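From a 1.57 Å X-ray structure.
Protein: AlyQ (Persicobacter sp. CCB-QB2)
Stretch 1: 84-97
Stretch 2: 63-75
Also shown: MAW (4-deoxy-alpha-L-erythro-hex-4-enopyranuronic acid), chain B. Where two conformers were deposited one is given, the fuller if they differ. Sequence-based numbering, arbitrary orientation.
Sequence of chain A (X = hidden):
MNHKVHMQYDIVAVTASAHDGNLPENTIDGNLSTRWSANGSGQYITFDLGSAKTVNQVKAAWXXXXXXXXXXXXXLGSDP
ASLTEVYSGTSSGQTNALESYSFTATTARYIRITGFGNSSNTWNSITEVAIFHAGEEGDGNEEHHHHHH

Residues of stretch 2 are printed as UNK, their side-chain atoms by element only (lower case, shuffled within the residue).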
# COMPACT_ATOMS: atom_id res chain seq x y z
N THR A 84 12.08 -6.94 -2.67
CA THR A 84 11.64 -8.27 -3.09
C THR A 84 10.12 -8.27 -3.11
O THR A 84 9.53 -7.92 -2.09
CB THR A 84 12.23 -9.32 -2.14
OG1 THR A 84 13.65 -9.15 -2.26
CG2 THR A 84 11.77 -10.70 -2.52
N GLU A 85 9.52 -8.84 -4.17
CA GLU A 85 8.05 -8.96 -4.27
C GLU A 85 7.57 -10.10 -3.35
O GLU A 85 8.02 -11.23 -3.48
CB GLU A 85 7.58 -9.17 -5.71
CG GLU A 85 6.08 -9.15 -5.81
CD GLU A 85 5.59 -9.22 -7.25
OE1 GLU A 85 6.00 -8.33 -8.05
OE2 GLU A 85 4.95 -10.20 -7.55
N VAL A 86 6.63 -9.81 -2.46
CA VAL A 86 6.05 -10.80 -1.53
C VAL A 86 4.57 -11.10 -1.79
O VAL A 86 4.08 -12.03 -1.18
CB VAL A 86 6.29 -10.39 -0.07
CG1 VAL A 86 7.78 -10.36 0.26
CG2 VAL A 86 5.67 -9.03 0.28
N TYR A 87 3.90 -10.29 -2.59
CA TYR A 87 2.45 -10.42 -2.84
C TYR A 87 2.12 -9.76 -4.17
O TYR A 87 2.73 -8.74 -4.55
CB TYR A 87 1.63 -9.72 -1.74
CG TYR A 87 0.19 -10.17 -1.68
CD1 TYR A 87 -0.76 -9.55 -2.46
CD2 TYR A 87 -0.24 -11.13 -0.78
CE1 TYR A 87 -2.09 -9.93 -2.41
CE2 TYR A 87 -1.58 -11.52 -0.71
CZ TYR A 87 -2.50 -10.93 -1.56
OH TYR A 87 -3.83 -11.27 -1.53
N SER A 88 1.22 -10.37 -4.88
CA SER A 88 0.68 -9.77 -6.12
C SER A 88 -0.78 -10.17 -6.22
O SER A 88 -1.14 -11.37 -5.98
CB SER A 88 1.48 -10.23 -7.29
OG SER A 88 0.98 -9.62 -8.46
N GLY A 89 -1.66 -9.23 -6.53
CA GLY A 89 -3.07 -9.58 -6.64
C GLY A 89 -3.89 -8.41 -7.11
O GLY A 89 -3.35 -7.46 -7.72
N THR A 90 -5.16 -8.48 -6.79
CA THR A 90 -6.17 -7.50 -7.19
C THR A 90 -7.06 -7.28 -5.98
O THR A 90 -7.45 -8.26 -5.38
CB THR A 90 -7.00 -8.02 -8.35
OG1 THR A 90 -6.09 -8.36 -9.40
CG2 THR A 90 -8.01 -7.01 -8.83
N SER A 91 -7.38 -6.05 -5.68
CA SER A 91 -8.26 -5.71 -4.56
C SER A 91 -9.60 -6.36 -4.85
O SER A 91 -9.94 -6.64 -6.04
CB SER A 91 -8.34 -4.24 -4.36
OG SER A 91 -9.05 -3.61 -5.41
N SER A 92 -10.42 -6.55 -3.81
CA SER A 92 -11.66 -7.33 -3.92
C SER A 92 -12.74 -6.60 -4.71
O SER A 92 -13.59 -7.30 -5.31
CB SER A 92 -12.16 -7.72 -2.57
OG SER A 92 -12.68 -6.61 -1.87
N GLY A 93 -12.74 -5.26 -4.67
CA GLY A 93 -13.87 -4.47 -5.18
C GLY A 93 -15.12 -4.62 -4.33
O GLY A 93 -16.20 -4.16 -4.77
N GLN A 94 -15.01 -5.06 -3.07
CA GLN A 94 -16.18 -5.42 -2.21
C GLN A 94 -16.19 -4.70 -0.87
O GLN A 94 -17.11 -4.97 -0.09
CB GLN A 94 -16.18 -6.93 -2.05
CG GLN A 94 -16.48 -7.65 -3.36
CD GLN A 94 -16.14 -9.13 -3.26
OE1 GLN A 94 -16.50 -9.80 -2.33
NE2 GLN A 94 -15.28 -9.63 -4.12
N THR A 95 -15.32 -3.72 -0.66
CA THR A 95 -15.37 -2.94 0.59
C THR A 95 -14.54 -1.66 0.45
O THR A 95 -13.51 -1.66 -0.30
CB THR A 95 -14.89 -3.76 1.81
OG1 THR A 95 -15.13 -3.04 3.01
CG2 THR A 95 -13.42 -4.10 1.79
N ASN A 96 -14.87 -0.68 1.25
CA ASN A 96 -14.04 0.55 1.40
C ASN A 96 -13.10 0.43 2.60
O ASN A 96 -12.22 1.25 2.80
CB ASN A 96 -14.94 1.75 1.58
CG ASN A 96 -15.72 2.03 0.33
OD1 ASN A 96 -15.16 2.03 -0.75
ND2 ASN A 96 -17.00 2.30 0.53
N ALA A 97 -13.24 -0.65 3.34
CA ALA A 97 -12.43 -0.85 4.56
C ALA A 97 -11.02 -1.31 4.22
O ALA A 97 -10.71 -1.75 3.09
CB ALA A 97 -13.11 -1.80 5.50
N UNK A 63 -9.57 3.54 -2.62
CA UNK A 63 -10.54 4.60 -3.01
C UNK A 63 -11.58 3.97 -3.91
O UNK A 63 -11.20 3.23 -4.82
c UNK A 63 -12.17 8.98 -5.17
c UNK A 63 -10.78 7.09 -5.61
c UNK A 63 -10.68 6.84 -4.26
c UNK A 63 -9.82 5.70 -3.78
c UNK A 63 -12.08 8.74 -3.81
o UNK A 63 -12.90 10.03 -5.68
c UNK A 63 -11.51 8.18 -6.07
c UNK A 63 -11.35 7.66 -3.37
N UNK A 64 -12.86 4.21 -3.65
CA UNK A 64 -13.95 3.58 -4.43
C UNK A 64 -13.79 2.06 -4.36
O UNK A 64 -14.07 1.33 -5.34
c UNK A 64 -13.99 4.10 -5.86
n UNK A 64 -14.25 6.14 -7.10
c UNK A 64 -14.50 5.52 -5.97
o UNK A 64 -15.11 6.03 -5.04
N UNK A 65 -13.33 1.57 -3.21
CA UNK A 65 -12.94 0.17 -3.09
C UNK A 65 -14.13 -0.76 -3.17
O UNK A 65 -13.90 -1.98 -3.41
N UNK A 66 -15.33 -0.26 -2.98
CA UNK A 66 -16.54 -1.10 -3.04
C UNK A 66 -17.15 -1.07 -4.45
O UNK A 66 -18.25 -1.61 -4.60
c UNK A 66 -18.19 0.64 -2.23
o UNK A 66 -19.14 0.94 -1.53
o UNK A 66 -17.71 1.38 -3.11
c UNK A 66 -17.55 -0.70 -1.97
N UNK A 67 -16.48 -0.46 -5.44
CA UNK A 67 -17.07 -0.32 -6.79
C UNK A 67 -16.06 -0.58 -7.92
O UNK A 67 -16.47 -0.53 -9.09
o UNK A 67 -16.76 2.06 -7.07
c UNK A 67 -17.72 1.02 -6.96
N UNK A 68 -14.82 -0.93 -7.60
CA UNK A 68 -13.84 -1.25 -8.64
C UNK A 68 -12.73 -2.11 -8.03
O UNK A 68 -12.54 -2.05 -6.81
c UNK A 68 -13.31 0.04 -9.26
c UNK A 68 -12.29 0.75 -8.38
n UNK A 68 -10.81 2.72 -8.33
n UNK A 68 -9.23 4.31 -8.09
c UNK A 68 -10.40 3.96 -8.57
c UNK A 68 -12.08 2.18 -8.83
n UNK A 68 -11.15 4.84 -9.25
N UNK A 69 -12.05 -2.83 -8.89
CA UNK A 69 -10.90 -3.67 -8.49
C UNK A 69 -9.61 -3.02 -8.98
O UNK A 69 -9.56 -2.44 -10.09
c UNK A 69 -11.04 -5.10 -9.04
o UNK A 69 -11.18 -5.03 -10.47
c UNK A 69 -12.24 -5.80 -8.47
N UNK A 70 -8.57 -3.06 -8.17
CA UNK A 70 -7.30 -2.40 -8.45
C UNK A 70 -6.18 -3.43 -8.37
O UNK A 70 -6.10 -4.16 -7.38
c UNK A 70 -7.12 -1.18 -7.51
o UNK A 70 -6.50 -0.06 -8.16
N UNK A 71 -5.35 -3.52 -9.40
CA UNK A 71 -4.23 -4.45 -9.42
C UNK A 71 -3.00 -3.87 -8.75
O UNK A 71 -2.77 -2.67 -8.78
N UNK A 72 -2.28 -4.71 -8.02
CA UNK A 72 -1.12 -4.23 -7.23
C UNK A 72 -0.18 -5.38 -6.90
O UNK A 72 -0.49 -6.54 -7.08
c UNK A 72 -1.60 -3.55 -5.94
c UNK A 72 -1.34 -5.02 -3.93
c UNK A 72 -1.82 -5.96 -3.05
c UNK A 72 -2.15 -4.52 -4.94
c UNK A 72 -3.12 -6.40 -3.13
c UNK A 72 -3.97 -5.87 -4.08
c UNK A 72 -3.46 -4.95 -5.00
N UNK A 73 1.00 -5.02 -6.45
CA UNK A 73 1.98 -5.95 -5.89
C UNK A 73 2.60 -5.24 -4.69
O UNK A 73 2.63 -3.99 -4.63
c UNK A 73 2.94 -6.44 -6.90
o UNK A 73 3.74 -5.41 -7.36
N UNK A 74 3.09 -6.04 -3.76
CA UNK A 74 3.79 -5.56 -2.55
C UNK A 74 5.22 -6.07 -2.62
O UNK A 74 5.40 -7.31 -2.80
c UNK A 74 3.06 -6.03 -1.29
c UNK A 74 0.78 -6.21 -0.15
c UNK A 74 1.57 -5.64 -1.30
c UNK A 74 3.78 -5.55 -0.04
N UNK A 75 6.15 -5.20 -2.39
CA UNK A 75 7.59 -5.57 -2.31
C UNK A 75 8.16 -5.01 -1.04
O UNK A 75 7.67 -3.99 -0.50
c UNK A 75 8.35 -5.14 -3.54
o UNK A 75 8.34 -3.72 -3.76
C1 MAW B . -9.15 11.08 -10.91
C2 MAW B . -8.77 12.01 -9.83
O2 MAW B . -9.87 12.37 -8.94
C3 MAW B . -7.63 11.31 -9.03
O3 MAW B . -7.40 11.96 -7.79
C4 MAW B . -8.01 9.84 -8.81
C5 MAW B . -9.04 9.26 -9.38
O5 MAW B . -9.87 9.98 -10.33
C6 MAW B . -9.41 7.89 -9.21
O6A MAW B . -10.40 7.46 -9.88
O6B MAW B . -8.74 7.10 -8.44
O HOH W 1 -11.43 -2.99 -3.37
O HOH W 2 -10.37 -1.17 -5.43
O HOH W 3 4.55 -7.06 -9.77
O HOH W 4 6.24 -5.54 -6.29

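Position 63 carries one carbon leading to a six-carbon ring that bears an oxygen, a phenol out of contact with stretch 1; it is Tyr63. Its ring carbon CD2 comes 3.5 Å from O6B of the sugar MAW. At position 64 two carbons end in one oxygen and one nitrogen, the carboxamide of Asn64, whose CA-to-CB bond points away from stretch 1.

Position 65 has no side-chain atoms, and a CB there would lie 2.5 Å from O of Thr95, a clash; it is Gly65. Its O accepts from water 1 at 2.7 Å, and the same water accepts from N of Gly93 at 2.9 Å.

Position 66 has two carbons, the second bearing two oxygens, one of which stands 3.3 Å from ND2 of Asn96: the carboxylate of Asp66. Its backbone N donates a weak hydrogen bond to OD1 of Asn96 (3.2 Å). Position 67, a single carbon with one oxygen, its CA-to-CB bond pointing away from stretch 1, is Ser67; its N donates to O of Asn64 (3.0 Å).

At position 68 three carbons, a nitrogen and a carbon with two further nitrogens make a guanidinium, hence Arg68. Its CA-to-CB bond points away from stretch 1, and the guanidinium grips the sugar carboxylate with two hydrogen bonds, NH1 to O6A of MAW at 2.8 Å and NH2 to O6B of MAW at 2.9 Å. Its backbone O receives a CA-H...O contact from CA of Gly93 (3.2 Å).

Position 69 branches at its first carbon into one oxygen and one carbon, and the end carbon lies 3.4 Å from O of Ser91; it is Thr69. At position 70 one carbon precedes one oxygen, and the carbon lies 3.7 Å from OG of Ser91: Ser70, where the strand begins. N of Ser70 donates to OG of Ser91 (2.9 Å), and O of Ser70 accepts from N of Ser91 (2.8 Å).

Position 71 lacks a side chain, though a CB would have room, and pairs with Thr90; it is Gly71. Position 72 holds one carbon and a six-carbon ring without oxygen, whose far carbon meets CE1 of Tyr87 at 3.7 Å: Phe72. The two rings lie rim to rim with planes 8° apart. Position 73 has one carbon and one oxygen, and water 3 links that oxygen (3.0 Å) to OE1 of Glu85 (2.6 Å); it is Ser73.

Position 74 has four carbons forked at the first; the end of the two-carbon arm packs 3.9 Å from CB of Tyr87: Ile74. Position 75, again one carbon and one oxygen, pairs with Glu85 and is Ser75.

The contact works as an antiparallel ladder extended by loops. N of Phe72 to O of Gly89 and N of Gly89 to O of Phe72, both 3.0 Å, anchor its centre. Near Val86 a bulge lets O of Ile74 accept from N of Val86 (2.8 Å) and, weakly, from N of Tyr87 (3.3 Å). Tyr87, Phe72 and Ile74 share one apolar face, while Glu85 and Ser73 meet through water on the other.

Stretch 2, residues 63-75: YNGDSRTSGFSIS
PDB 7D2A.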